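Local structure of catechol O-methyltransferase (Niastella koreensis, 7CVW) at residues A[27-31]-A[67-73]; A[33-37]-A[93-97]; A[143-149]-A[188-193]; A[197-203]-A[215-221]. The protein transfers a methyl group from S-adenosyl-L-methionine to either hydroxyl of catechol-like compounds, works best with magnesium, and forms a homodimer. All blocks are in the same frame, centred on the assembly; numbering follows the deposited sequence.

Contact 1: residues A[27-31]-A[67-73]; sequences ATNSL and LAGYSTI. With SAH (S-adenosyl-L-homocysteine), chain E.
Leu31 and Leu67 meet with different first torsions. Leu31 places CG beside its own backbone N (chi1 -68°), which lets its CD2 reach Leu67 and Ala68, whereas Leu67 turns CG to the far side from its N (chi1 -168°). The two side chains cross at about a right angle. The CD2 methyl of Leu31 does the touching: it lies 3.8 Å from Leu67 CG and 3.6 Å from Ala68 CB. Ala68 CB also faces Ser30 OG at 3.6 Å. That hydroxyl is bound to Ala27 O within its own helix and to Asn101. Further along, Ala27 CB sits at the edge of the Tyr70 ring, near its plane, and reaches Ile73 CD1 at 4.2 Å. Thr28 runs alongside Tyr70, and its OG1 comes 3.4 Å from Tyr70 CE2. The phenol hydroxyl of Tyr70 is bonded to Glu20.

No hydrogen bond joins the two segments; methyl groups, the Tyr70 ring and two hydroxyls meet by van der Waals contact. The other side of 67-73 holds S-adenosyl-L-homocysteine. Ser71 N donates to the ligand carboxylate atom O at 3.2 Å, and the ligand amino N donates to Ser71 OG at 2.9 Å. Ser71 OG also bonds to Glu63. This is the glycine-containing loop and helix start of a class I methyltransferase. Helix 22-34 covers this turn at the start of helix 70-76, and helix 92-104 packs against both segments through Asn101, Val97, His94 and Ile102.

Contact 2: residues A[33-37]-A[93-97]; sequences EAGMP and KHAAV. With SAH (S-adenosyl-L-homocysteine), chain E.
Met36 lies across His94 just after a Schellman motif, in which Gly35, with positive phi, closes helix 22-34. The methionine and histidine side chains slide past each other in opposite directions. Met36 CE sits over one face of the imidazole, 3.8 Å from the ring centroid and 20° off the normal, which makes a CH-pi contact. Its sulfur SD approaches the same ring obliquely. The bend at chi3 (66°) folds CE back over the ring, while SD rests against Val97 CG1 at 3.9 Å. Beside this, Ala34 CB meets Val97 CG2 at 3.8 Å. Pro37 crosses His94 at about a right angle.

The imidazole is held at its edge as well as its face. His94 ND1 donates to the ribose hydroxyl O3' of S-adenosyl-L-homocysteine at 2.9 Å, with an angle of 162°. The methionine thus packs on a residue of the S-adenosyl-L-methionine site. Leu67 also touches both Met36 and His94.

The solvent side is polar. Lys93 reaches back to the end of helix 22-34, where its ammonium can offset the partial negative charge of the carbonyls. Lys93 NZ donates to Ala34 O at 2.8 Å, in the carbonyl plane, and makes a weak second bond to Gly35 O at 3.4 Å.

Contact 3: residues A[143-149]-A[188-193]; sequences PPYTEYF and RFNAML
Phe189 packs between Tyr145 and Phe149 on the buried side of this helix pair. The edge of Tyr145 points at the face of Phe189 in a T-shaped pair, with planes at 83°. The edge of Phe189 in turn points at the face of Phe149, offset, with centroids 5.7 Å apart. Met192 bends at chi2 and chi3 and brings CE to 3.6 Å from Phe149 CD2; its SD makes an oblique Met-aromatic contact with that ring. Leu193 CD1 touches Phe149 CZ at 3.7 Å.

The outer side is polar and includes water. Arg188 meets the Glu147 carboxylate with both terminal nitrogens. Arg188 NH2 donates to Glu147 OE1 at 2.8 Å and Arg188 NH1 to Glu147 OE2 at 2.9 Å, each on a syn lone pair. The carboxylate and guanidinium planes are only 4° apart. Arg188 NH2 also bonds to Pro143 O at 3.0 Å, less straight at 138°, and a water accepts from Arg188 NE. Thr146 CB covers one face of the guanidinium, 3.3 Å above its plane.

Tyr145 OH bonds to Asp165 O and Lys142, and the Tyr145 side chain lies about 5 Å from the magnesium ion. The aromatic cluster joins helices 145-154 and 181-195 of the Rossmann-like methyltransferase fold, with Tyr145 beside the metal site.

Contact 4: residues A[197-203]-A[215-221]; sequences TAVDATI and MALAIVK
Strands 199-203 and 215-220 run antiparallel, their axes 4.4 Å apart at closest approach, with 167° between their N-to-C directions. Asp200 with Ile219 and Thr202 with Leu217 are hydrogen-bonded pairs, each with two backbone bonds. The shorter of the first pair is Ile219 N to Asp200 O at 2.8 Å. Between and beyond them lie the non-hydrogen-bonded pairs Val199-Val220, Ala201-Ala218 and Ile203-Ala216.

The side chains of these three pairs share one face. Ala201 CB meets Ala218 CB at 3.8 Å, and Ile203 CG1 meets Ala216 CB at 4.1 Å. Val199 spreads its two methyls: CG2 goes to Ala218 CB at 4.0 Å and CG1 to Val220 CG2 at 4.2 Å. Phe149, Phe189 and Leu193 pack on this face.

Lys221 crosses Asp200 at about a right angle. Its aliphatic CD lies 3.4 Å from Asp200 OD1, but the charged ends stay beyond salt-bridge range. A near-eclipsed chi3 (-22°) turns the lysine tip toward the loop before strand 199-206, where Lys221 NZ donates to Thr197 O at 2.8 Å from above the carbonyl plane. Asp200 OD2 accepts a bond from a water that also donates to Ile219 O; OD2 is also hydrogen-bonded to Gln54 of the second subunit. These strands form the C-terminal beta hairpin of the class I methyltransferase sheet, with antiparallel strand 213-220 inserted between 160-165 and 199-206.

How the contacts relate
Contacts 1 and 2 share helix 22-34 and meet directly: Met36 CE packs on Leu67 and Ala68. Both touch S-adenosyl-L-homocysteine: contact 1 bonds to its amino acid end, with Leu67 also against the ribose, and contact 2 bonds to a ribose hydroxyl. Contact 1 is buried and joined by apolar packing; contact 2 is partly exposed and adds a lysine bond on its exposed side. Contacts 3 and 4 lie near the other end of the sheet. The helices of contact 3 cover one face of the hairpin of contact 4, and both contacts reach the second subunit. Contact 3 combines aromatic packing with a partly exposed salt bridge, whereas contact 4, largely buried, is held mainly by strand backbone bonds.

Contact 1: residues A[27-31]-A[67-73]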
# COMPACT_ATOMS: atom_id res chain seq x y z
N ALA A 27 7.40 -21.94 8.54
CA ALA A 27 6.21 -22.01 7.66
C ALA A 27 6.64 -22.20 6.20
O ALA A 27 6.08 -23.04 5.46
CB ALA A 27 5.37 -20.76 7.81
N THR A 28 7.62 -21.46 5.74
CA THR A 28 8.14 -21.60 4.36
C THR A 28 8.70 -23.01 4.18
O THR A 28 8.40 -23.67 3.19
CB THR A 28 9.17 -20.52 4.04
OG1 THR A 28 8.50 -19.26 4.12
CG2 THR A 28 9.80 -20.68 2.67
N ASN A 29 9.49 -23.48 5.14
CA ASN A 29 10.14 -24.81 5.04
C ASN A 29 9.09 -25.91 4.99
O ASN A 29 9.30 -26.93 4.29
CB ASN A 29 11.15 -25.01 6.18
CG ASN A 29 12.39 -24.17 5.98
OD1 ASN A 29 12.70 -23.78 4.86
ND2 ASN A 29 13.08 -23.86 7.07
N SER A 30 7.94 -25.69 5.63
CA SER A 30 6.90 -26.74 5.73
C SER A 30 6.35 -27.04 4.33
O SER A 30 5.81 -28.14 4.13
CB SER A 30 5.81 -26.38 6.72
OG SER A 30 4.98 -25.36 6.21
N LEU A 31 6.40 -26.10 3.40
CA LEU A 31 5.77 -26.26 2.07
C LEU A 31 6.39 -27.43 1.33
O LEU A 31 5.67 -28.28 0.85
CB LEU A 31 5.91 -24.97 1.26
CG LEU A 31 5.10 -23.80 1.80
CD1 LEU A 31 5.53 -22.53 1.10
CD2 LEU A 31 3.60 -24.02 1.64
N LEU A 67 -3.01 -21.77 2.98
CA LEU A 67 -1.78 -22.50 2.58
C LEU A 67 -1.08 -22.99 3.86
O LEU A 67 -1.68 -23.75 4.55
CB LEU A 67 -0.89 -21.66 1.66
CG LEU A 67 0.23 -22.44 0.97
CD1 LEU A 67 -0.33 -23.43 -0.03
CD2 LEU A 67 1.14 -21.45 0.26
N ALA A 68 0.15 -22.55 4.12
CA ALA A 68 0.90 -22.98 5.32
C ALA A 68 0.80 -21.92 6.43
O ALA A 68 1.48 -22.05 7.44
CB ALA A 68 2.33 -23.26 4.92
N GLY A 69 -0.00 -20.87 6.24
CA GLY A 69 -0.22 -19.85 7.27
C GLY A 69 0.84 -18.75 7.25
O GLY A 69 0.92 -18.03 8.26
N TYR A 70 1.62 -18.62 6.18
CA TYR A 70 2.71 -17.60 6.10
C TYR A 70 2.09 -16.20 6.17
O TYR A 70 2.45 -15.38 7.04
CB TYR A 70 3.58 -17.84 4.86
CG TYR A 70 4.77 -16.94 4.82
CD1 TYR A 70 4.66 -15.71 4.22
CD2 TYR A 70 5.98 -17.30 5.39
CE1 TYR A 70 5.73 -14.82 4.17
CE2 TYR A 70 7.05 -16.42 5.37
CZ TYR A 70 6.92 -15.19 4.75
OH TYR A 70 7.95 -14.30 4.77
N SER A 71 1.14 -15.89 5.28
CA SER A 71 0.45 -14.58 5.29
C SER A 71 -0.28 -14.43 6.62
O SER A 71 -0.31 -13.30 7.16
CB SER A 71 -0.49 -14.39 4.13
OG SER A 71 -1.44 -15.44 4.07
N THR A 72 -0.87 -15.52 7.12
CA THR A 72 -1.65 -15.55 8.37
C THR A 72 -0.79 -15.06 9.55
O THR A 72 -1.25 -14.23 10.36
CB THR A 72 -2.15 -16.98 8.61
OG1 THR A 72 -2.54 -17.53 7.35
CG2 THR A 72 -3.27 -16.95 9.63
N ILE A 73 0.43 -15.56 9.65
CA ILE A 73 1.33 -15.17 10.77
C ILE A 73 1.64 -13.67 10.70
O ILE A 73 1.61 -13.00 11.73
CB ILE A 73 2.61 -16.03 10.74
CG1 ILE A 73 2.26 -17.47 11.11
CG2 ILE A 73 3.68 -15.45 11.65
CD1 ILE A 73 3.31 -18.49 10.75
N SAH E . -2.41 -16.60 1.64
CA SAH E . -1.43 -17.69 1.57
CB SAH E . -1.47 -18.37 0.19
CG SAH E . -2.79 -18.96 -0.17
SD SAH E . -2.46 -20.05 -1.61
C SAH E . -0.06 -17.07 1.84
O SAH E . 0.65 -17.60 2.62
OXT SAH E . 0.20 -16.10 1.21
C5' SAH E . -4.17 -20.51 -2.06
C4' SAH E . -4.79 -21.41 -1.03
O4' SAH E . -6.20 -21.43 -1.30
C3' SAH E . -4.35 -22.89 -1.04
O3' SAH E . -3.93 -23.34 0.23
C2' SAH E . -5.60 -23.64 -1.51
O2' SAH E . -5.71 -24.94 -0.98
C1' SAH E . -6.68 -22.71 -1.01
N9 SAH E . -7.97 -22.88 -1.63
C8 SAH E . -8.24 -23.34 -2.89
N7 SAH E . -9.52 -23.41 -3.14
C5 SAH E . -10.13 -22.98 -1.98
C6 SAH E . -11.48 -22.81 -1.61
N6 SAH E . -12.49 -23.11 -2.40
N1 SAH E . -11.73 -22.37 -0.38
C2 SAH E . -10.70 -22.09 0.42
N3 SAH E . -9.41 -22.22 0.19
C4 SAH E . -9.18 -22.64 -1.05

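Contact 2: residues A[33-37]-A[93-97]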
# COMPACT_ATOMS: atom_id res chain seq x y z
N GLU A 33 8.28 -29.92 2.36
CA GLU A 33 8.12 -31.16 3.18
C GLU A 33 6.70 -31.73 2.98
O GLU A 33 6.52 -32.97 2.96
CB GLU A 33 8.46 -30.79 4.62
CG GLU A 33 8.11 -31.83 5.66
CD GLU A 33 8.16 -31.35 7.11
OE1 GLU A 33 8.04 -30.12 7.35
OE2 GLU A 33 8.28 -32.21 8.00
N ALA A 34 5.70 -30.86 2.90
CA ALA A 34 4.27 -31.25 2.83
C ALA A 34 3.81 -31.44 1.38
O ALA A 34 2.64 -31.82 1.22
CB ALA A 34 3.43 -30.22 3.52
N GLY A 35 4.66 -31.20 0.38
CA GLY A 35 4.28 -31.31 -1.04
C GLY A 35 3.26 -30.25 -1.42
O GLY A 35 2.36 -30.51 -2.23
N MET A 36 3.44 -29.04 -0.89
CA MET A 36 2.51 -27.88 -1.12
C MET A 36 3.16 -26.91 -2.08
O MET A 36 4.38 -26.79 -2.09
CB MET A 36 2.19 -27.21 0.22
CG MET A 36 1.32 -28.06 1.13
SD MET A 36 1.22 -27.49 2.86
CE MET A 36 0.37 -25.93 2.63
N PRO A 37 2.36 -26.18 -2.88
CA PRO A 37 2.94 -25.22 -3.81
C PRO A 37 3.61 -24.04 -3.09
O PRO A 37 3.14 -23.62 -2.04
CB PRO A 37 1.74 -24.79 -4.66
CG PRO A 37 0.55 -25.02 -3.76
CD PRO A 37 0.90 -26.22 -2.91
N LYS A 93 -5.06 -31.14 4.35
CA LYS A 93 -3.60 -31.30 4.54
C LYS A 93 -2.97 -29.92 4.75
O LYS A 93 -2.17 -29.72 5.70
CB LYS A 93 -2.97 -32.00 3.33
CG LYS A 93 -1.47 -32.20 3.43
CD LYS A 93 -0.83 -32.62 2.14
CE LYS A 93 -0.62 -31.49 1.17
NZ LYS A 93 0.15 -31.95 -0.01
N HIS A 94 -3.31 -28.95 3.89
CA HIS A 94 -2.83 -27.56 4.06
C HIS A 94 -3.25 -27.02 5.42
O HIS A 94 -2.43 -26.46 6.12
CB HIS A 94 -3.41 -26.66 2.96
CG HIS A 94 -2.90 -26.98 1.61
ND1 HIS A 94 -3.00 -26.08 0.56
CD2 HIS A 94 -2.27 -28.08 1.11
CE1 HIS A 94 -2.45 -26.61 -0.52
NE2 HIS A 94 -2.00 -27.85 -0.21
N ALA A 95 -4.50 -27.26 5.81
CA ALA A 95 -5.03 -26.72 7.08
C ALA A 95 -4.24 -27.32 8.24
O ALA A 95 -3.97 -26.60 9.22
CB ALA A 95 -6.51 -27.00 7.17
N ALA A 96 -3.91 -28.61 8.18
CA ALA A 96 -3.16 -29.30 9.27
C ALA A 96 -1.74 -28.71 9.36
O ALA A 96 -1.22 -28.53 10.48
CB ALA A 96 -3.10 -30.79 9.05
N VAL A 97 -1.12 -28.46 8.21
CA VAL A 97 0.24 -27.86 8.15
C VAL A 97 0.19 -26.45 8.70
O VAL A 97 1.05 -26.12 9.57
CB VAL A 97 0.81 -27.91 6.73
CG1 VAL A 97 2.10 -27.09 6.63
CG2 VAL A 97 1.03 -29.35 6.33
N SAH E . -2.41 -16.60 1.64
CA SAH E . -1.43 -17.69 1.57
CB SAH E . -1.47 -18.37 0.19
CG SAH E . -2.79 -18.96 -0.17
SD SAH E . -2.46 -20.05 -1.61
C SAH E . -0.06 -17.07 1.84
O SAH E . 0.65 -17.60 2.62
OXT SAH E . 0.20 -16.10 1.21
C5' SAH E . -4.17 -20.51 -2.06
C4' SAH E . -4.79 -21.41 -1.03
O4' SAH E . -6.20 -21.43 -1.30
C3' SAH E . -4.35 -22.89 -1.04
O3' SAH E . -3.93 -23.34 0.23
C2' SAH E . -5.60 -23.64 -1.51
O2' SAH E . -5.71 -24.94 -0.98
C1' SAH E . -6.68 -22.71 -1.01
N9 SAH E . -7.97 -22.88 -1.63
C8 SAH E . -8.24 -23.34 -2.89
N7 SAH E . -9.52 -23.41 -3.14
C5 SAH E . -10.13 -22.98 -1.98
C6 SAH E . -11.48 -22.81 -1.61
N6 SAH E . -12.49 -23.11 -2.40
N1 SAH E . -11.73 -22.37 -0.38
C2 SAH E . -10.70 -22.09 0.42
N3 SAH E . -9.41 -22.22 0.19
C4 SAH E . -9.18 -22.64 -1.05

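Contact 3: residues A[143-149]-A[188-193]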
# COMPACT_ATOMS: atom_id res chain seq x y z
N PRO A 143 -10.94 -18.20 -9.71
CA PRO A 143 -12.18 -17.96 -10.44
C PRO A 143 -13.30 -17.28 -9.65
O PRO A 143 -13.98 -16.42 -10.23
CB PRO A 143 -12.55 -19.36 -10.94
CG PRO A 143 -11.22 -19.98 -11.14
CD PRO A 143 -10.41 -19.55 -9.93
N PRO A 144 -13.57 -17.64 -8.38
CA PRO A 144 -14.67 -17.03 -7.62
C PRO A 144 -14.33 -15.76 -6.82
O PRO A 144 -15.12 -15.35 -5.99
CB PRO A 144 -15.10 -18.13 -6.64
CG PRO A 144 -13.92 -19.03 -6.50
CD PRO A 144 -12.97 -18.75 -7.64
N TYR A 145 -13.19 -15.15 -7.08
CA TYR A 145 -12.83 -13.89 -6.37
C TYR A 145 -14.01 -12.92 -6.41
O TYR A 145 -14.31 -12.28 -5.41
CB TYR A 145 -11.64 -13.20 -7.01
CG TYR A 145 -10.30 -13.45 -6.38
CD1 TYR A 145 -9.97 -14.68 -5.83
CD2 TYR A 145 -9.31 -12.48 -6.46
CE1 TYR A 145 -8.72 -14.90 -5.28
CE2 TYR A 145 -8.05 -12.70 -5.93
CZ TYR A 145 -7.75 -13.92 -5.36
OH TYR A 145 -6.50 -14.17 -4.85
N THR A 146 -14.68 -12.79 -7.55
CA THR A 146 -15.82 -11.86 -7.70
C THR A 146 -16.87 -12.14 -6.62
O THR A 146 -17.31 -11.20 -5.99
CB THR A 146 -16.39 -11.94 -9.13
OG1 THR A 146 -15.37 -11.54 -10.06
CG2 THR A 146 -17.60 -11.06 -9.30
N GLU A 147 -17.23 -13.40 -6.43
CA GLU A 147 -18.27 -13.77 -5.44
C GLU A 147 -17.72 -13.64 -4.02
O GLU A 147 -18.44 -13.23 -3.13
CB GLU A 147 -18.77 -15.17 -5.73
CG GLU A 147 -19.62 -15.20 -6.98
CD GLU A 147 -18.89 -14.89 -8.27
OE1 GLU A 147 -17.88 -15.57 -8.56
OE2 GLU A 147 -19.34 -13.94 -9.00
N TYR A 148 -16.45 -13.97 -3.80
CA TYR A 148 -15.82 -13.80 -2.47
C TYR A 148 -15.93 -12.33 -2.04
O TYR A 148 -16.19 -12.03 -0.85
CB TYR A 148 -14.38 -14.29 -2.50
CG TYR A 148 -14.18 -15.76 -2.69
CD1 TYR A 148 -15.16 -16.68 -2.36
CD2 TYR A 148 -12.95 -16.24 -3.15
CE1 TYR A 148 -14.94 -18.04 -2.48
CE2 TYR A 148 -12.72 -17.60 -3.27
CZ TYR A 148 -13.72 -18.49 -2.93
OH TYR A 148 -13.53 -19.83 -3.06
N PHE A 149 -15.74 -11.40 -2.98
CA PHE A 149 -15.79 -9.96 -2.67
C PHE A 149 -17.21 -9.59 -2.23
O PHE A 149 -17.36 -8.79 -1.29
CB PHE A 149 -15.34 -9.13 -3.86
CG PHE A 149 -15.03 -7.69 -3.52
CD1 PHE A 149 -13.78 -7.34 -3.04
CD2 PHE A 149 -16.00 -6.71 -3.65
CE1 PHE A 149 -13.46 -6.02 -2.76
CE2 PHE A 149 -15.68 -5.39 -3.37
CZ PHE A 149 -14.42 -5.04 -2.92
N ARG A 188 -12.34 -10.78 -14.29
CA ARG A 188 -13.76 -10.63 -13.93
C ARG A 188 -13.84 -9.85 -12.61
O ARG A 188 -14.68 -8.96 -12.48
CB ARG A 188 -14.45 -11.99 -13.86
CG ARG A 188 -15.96 -11.89 -13.73
CD ARG A 188 -16.65 -13.19 -14.04
NE ARG A 188 -16.35 -14.19 -13.04
CZ ARG A 188 -17.04 -14.35 -11.90
NH1 ARG A 188 -18.14 -13.64 -11.65
NH2 ARG A 188 -16.63 -15.26 -11.03
N PHE A 189 -12.98 -10.19 -11.64
CA PHE A 189 -12.91 -9.49 -10.34
C PHE A 189 -12.57 -8.01 -10.59
O PHE A 189 -13.11 -7.14 -9.94
CB PHE A 189 -11.87 -10.18 -9.45
CG PHE A 189 -11.55 -9.39 -8.21
CD1 PHE A 189 -12.36 -9.49 -7.09
CD2 PHE A 189 -10.47 -8.51 -8.19
CE1 PHE A 189 -12.08 -8.75 -5.96
CE2 PHE A 189 -10.21 -7.76 -7.05
CZ PHE A 189 -11.01 -7.90 -5.94
N ASN A 190 -11.59 -7.74 -11.45
CA ASN A 190 -11.12 -6.35 -11.69
C ASN A 190 -12.27 -5.55 -12.33
O ASN A 190 -12.48 -4.36 -11.97
CB ASN A 190 -9.86 -6.34 -12.56
CG ASN A 190 -8.63 -6.87 -11.84
OD1 ASN A 190 -8.64 -7.01 -10.62
ND2 ASN A 190 -7.61 -7.21 -12.61
N ALA A 191 -12.98 -6.15 -13.28
CA ALA A 191 -14.16 -5.50 -13.90
C ALA A 191 -15.21 -5.18 -12.83
O ALA A 191 -15.80 -4.09 -12.86
CB ALA A 191 -14.75 -6.37 -14.98
N MET A 192 -15.49 -6.14 -11.95
CA MET A 192 -16.45 -5.96 -10.84
C MET A 192 -15.96 -4.79 -10.00
O MET A 192 -16.78 -3.92 -9.65
CB MET A 192 -16.55 -7.23 -10.01
CG MET A 192 -17.48 -7.10 -8.82
SD MET A 192 -16.69 -6.34 -7.38
CE MET A 192 -15.26 -7.40 -7.08
N LEU A 193 -14.67 -4.74 -9.72
CA LEU A 193 -14.15 -3.72 -8.81
C LEU A 193 -14.31 -2.34 -9.46
O LEU A 193 -14.75 -1.41 -8.74
CB LEU A 193 -12.70 -4.12 -8.48
CG LEU A 193 -12.10 -3.41 -7.28
CD1 LEU A 193 -12.94 -3.61 -6.03
CD2 LEU A 193 -10.67 -3.89 -7.11
O HOH W 1 -14.10 -15.99 -13.55

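Contact 4: residues A[197-203]-A[215-221]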
# COMPACT_ATOMS: atom_id res chain seq x y z
N THR A 197 -19.76 0.47 -6.56
CA THR A 197 -20.03 1.79 -5.94
C THR A 197 -19.96 1.68 -4.41
O THR A 197 -20.13 2.74 -3.79
CB THR A 197 -21.39 2.32 -6.37
OG1 THR A 197 -22.35 1.36 -5.96
CG2 THR A 197 -21.48 2.51 -7.87
N ALA A 198 -19.73 0.50 -3.82
CA ALA A 198 -19.72 0.31 -2.35
C ALA A 198 -18.31 0.57 -1.81
O ALA A 198 -18.15 0.58 -0.59
CB ALA A 198 -20.17 -1.08 -1.99
N VAL A 199 -17.29 0.66 -2.67
CA VAL A 199 -15.88 0.76 -2.21
C VAL A 199 -15.15 1.84 -3.01
O VAL A 199 -15.57 2.16 -4.15
CB VAL A 199 -15.10 -0.56 -2.34
CG1 VAL A 199 -15.74 -1.69 -1.55
CG2 VAL A 199 -14.86 -0.97 -3.79
N ASP A 200 -14.06 2.34 -2.42
CA ASP A 200 -12.98 3.11 -3.09
C ASP A 200 -11.80 2.16 -3.25
O ASP A 200 -11.43 1.50 -2.25
CB ASP A 200 -12.59 4.33 -2.25
CG ASP A 200 -13.74 5.31 -2.09
OD1 ASP A 200 -14.40 5.59 -3.09
OD2 ASP A 200 -13.97 5.79 -0.96
N ALA A 201 -11.25 2.02 -4.44
CA ALA A 201 -10.26 0.95 -4.68
C ALA A 201 -9.18 1.34 -5.67
O ALA A 201 -9.37 2.27 -6.48
CB ALA A 201 -10.97 -0.30 -5.16
N THR A 202 -8.07 0.61 -5.63
CA THR A 202 -6.99 0.68 -6.63
C THR A 202 -6.46 -0.73 -6.82
O THR A 202 -6.84 -1.63 -6.07
CB THR A 202 -5.88 1.66 -6.22
OG1 THR A 202 -5.07 1.89 -7.38
CG2 THR A 202 -5.04 1.15 -5.07
N ILE A 203 -5.59 -0.90 -7.79
CA ILE A 203 -4.76 -2.11 -7.92
C ILE A 203 -3.30 -1.66 -7.88
O ILE A 203 -2.93 -0.68 -8.61
CB ILE A 203 -5.09 -2.92 -9.19
CG1 ILE A 203 -6.52 -3.47 -9.13
CG2 ILE A 203 -4.06 -4.01 -9.40
CD1 ILE A 203 -7.08 -3.85 -10.49
N MET A 215 -1.92 -6.56 -6.31
CA MET A 215 -2.95 -6.73 -5.27
C MET A 215 -3.99 -5.63 -5.46
O MET A 215 -3.59 -4.45 -5.63
CB MET A 215 -2.37 -6.63 -3.86
CG MET A 215 -1.51 -7.80 -3.51
SD MET A 215 -1.27 -7.89 -1.70
CE MET A 215 0.11 -9.04 -1.64
N ALA A 216 -5.26 -5.97 -5.32
CA ALA A 216 -6.33 -4.95 -5.25
C ALA A 216 -6.49 -4.52 -3.79
O ALA A 216 -6.43 -5.35 -2.90
CB ALA A 216 -7.64 -5.46 -5.76
N LEU A 217 -6.71 -3.22 -3.58
CA LEU A 217 -6.97 -2.66 -2.24
C LEU A 217 -8.28 -1.90 -2.33
O LEU A 217 -8.40 -1.05 -3.22
CB LEU A 217 -5.84 -1.71 -1.83
CG LEU A 217 -4.63 -2.34 -1.14
CD1 LEU A 217 -3.88 -3.26 -2.05
CD2 LEU A 217 -3.71 -1.26 -0.57
N ALA A 218 -9.22 -2.18 -1.43
CA ALA A 218 -10.54 -1.53 -1.45
C ALA A 218 -10.93 -1.14 -0.03
O ALA A 218 -10.77 -1.96 0.89
CB ALA A 218 -11.54 -2.46 -2.08
N ILE A 219 -11.47 0.06 0.14
CA ILE A 219 -12.02 0.52 1.43
C ILE A 219 -13.53 0.64 1.29
O ILE A 219 -14.02 1.33 0.39
CB ILE A 219 -11.37 1.83 1.90
CG1 ILE A 219 -9.86 1.71 1.89
CG2 ILE A 219 -11.91 2.18 3.28
CD1 ILE A 219 -9.18 3.02 2.16
N VAL A 220 -14.25 -0.02 2.20
CA VAL A 220 -15.73 -0.05 2.20
C VAL A 220 -16.27 1.34 2.62
O VAL A 220 -15.86 1.86 3.66
CB VAL A 220 -16.26 -1.19 3.09
CG1 VAL A 220 -17.78 -1.18 3.13
CG2 VAL A 220 -15.75 -2.53 2.59
N LYS A 221 -17.17 1.90 1.83
CA LYS A 221 -17.74 3.26 2.07
C LYS A 221 -18.85 3.16 3.13
O LYS A 221 -19.58 2.16 3.09
CB LYS A 221 -18.20 3.86 0.74
CG LYS A 221 -17.08 3.95 -0.29
CD LYS A 221 -17.35 4.66 -1.60
CE LYS A 221 -18.79 4.78 -2.01
NZ LYS A 221 -18.86 5.19 -3.43
O HOH W 2 -14.06 4.13 1.15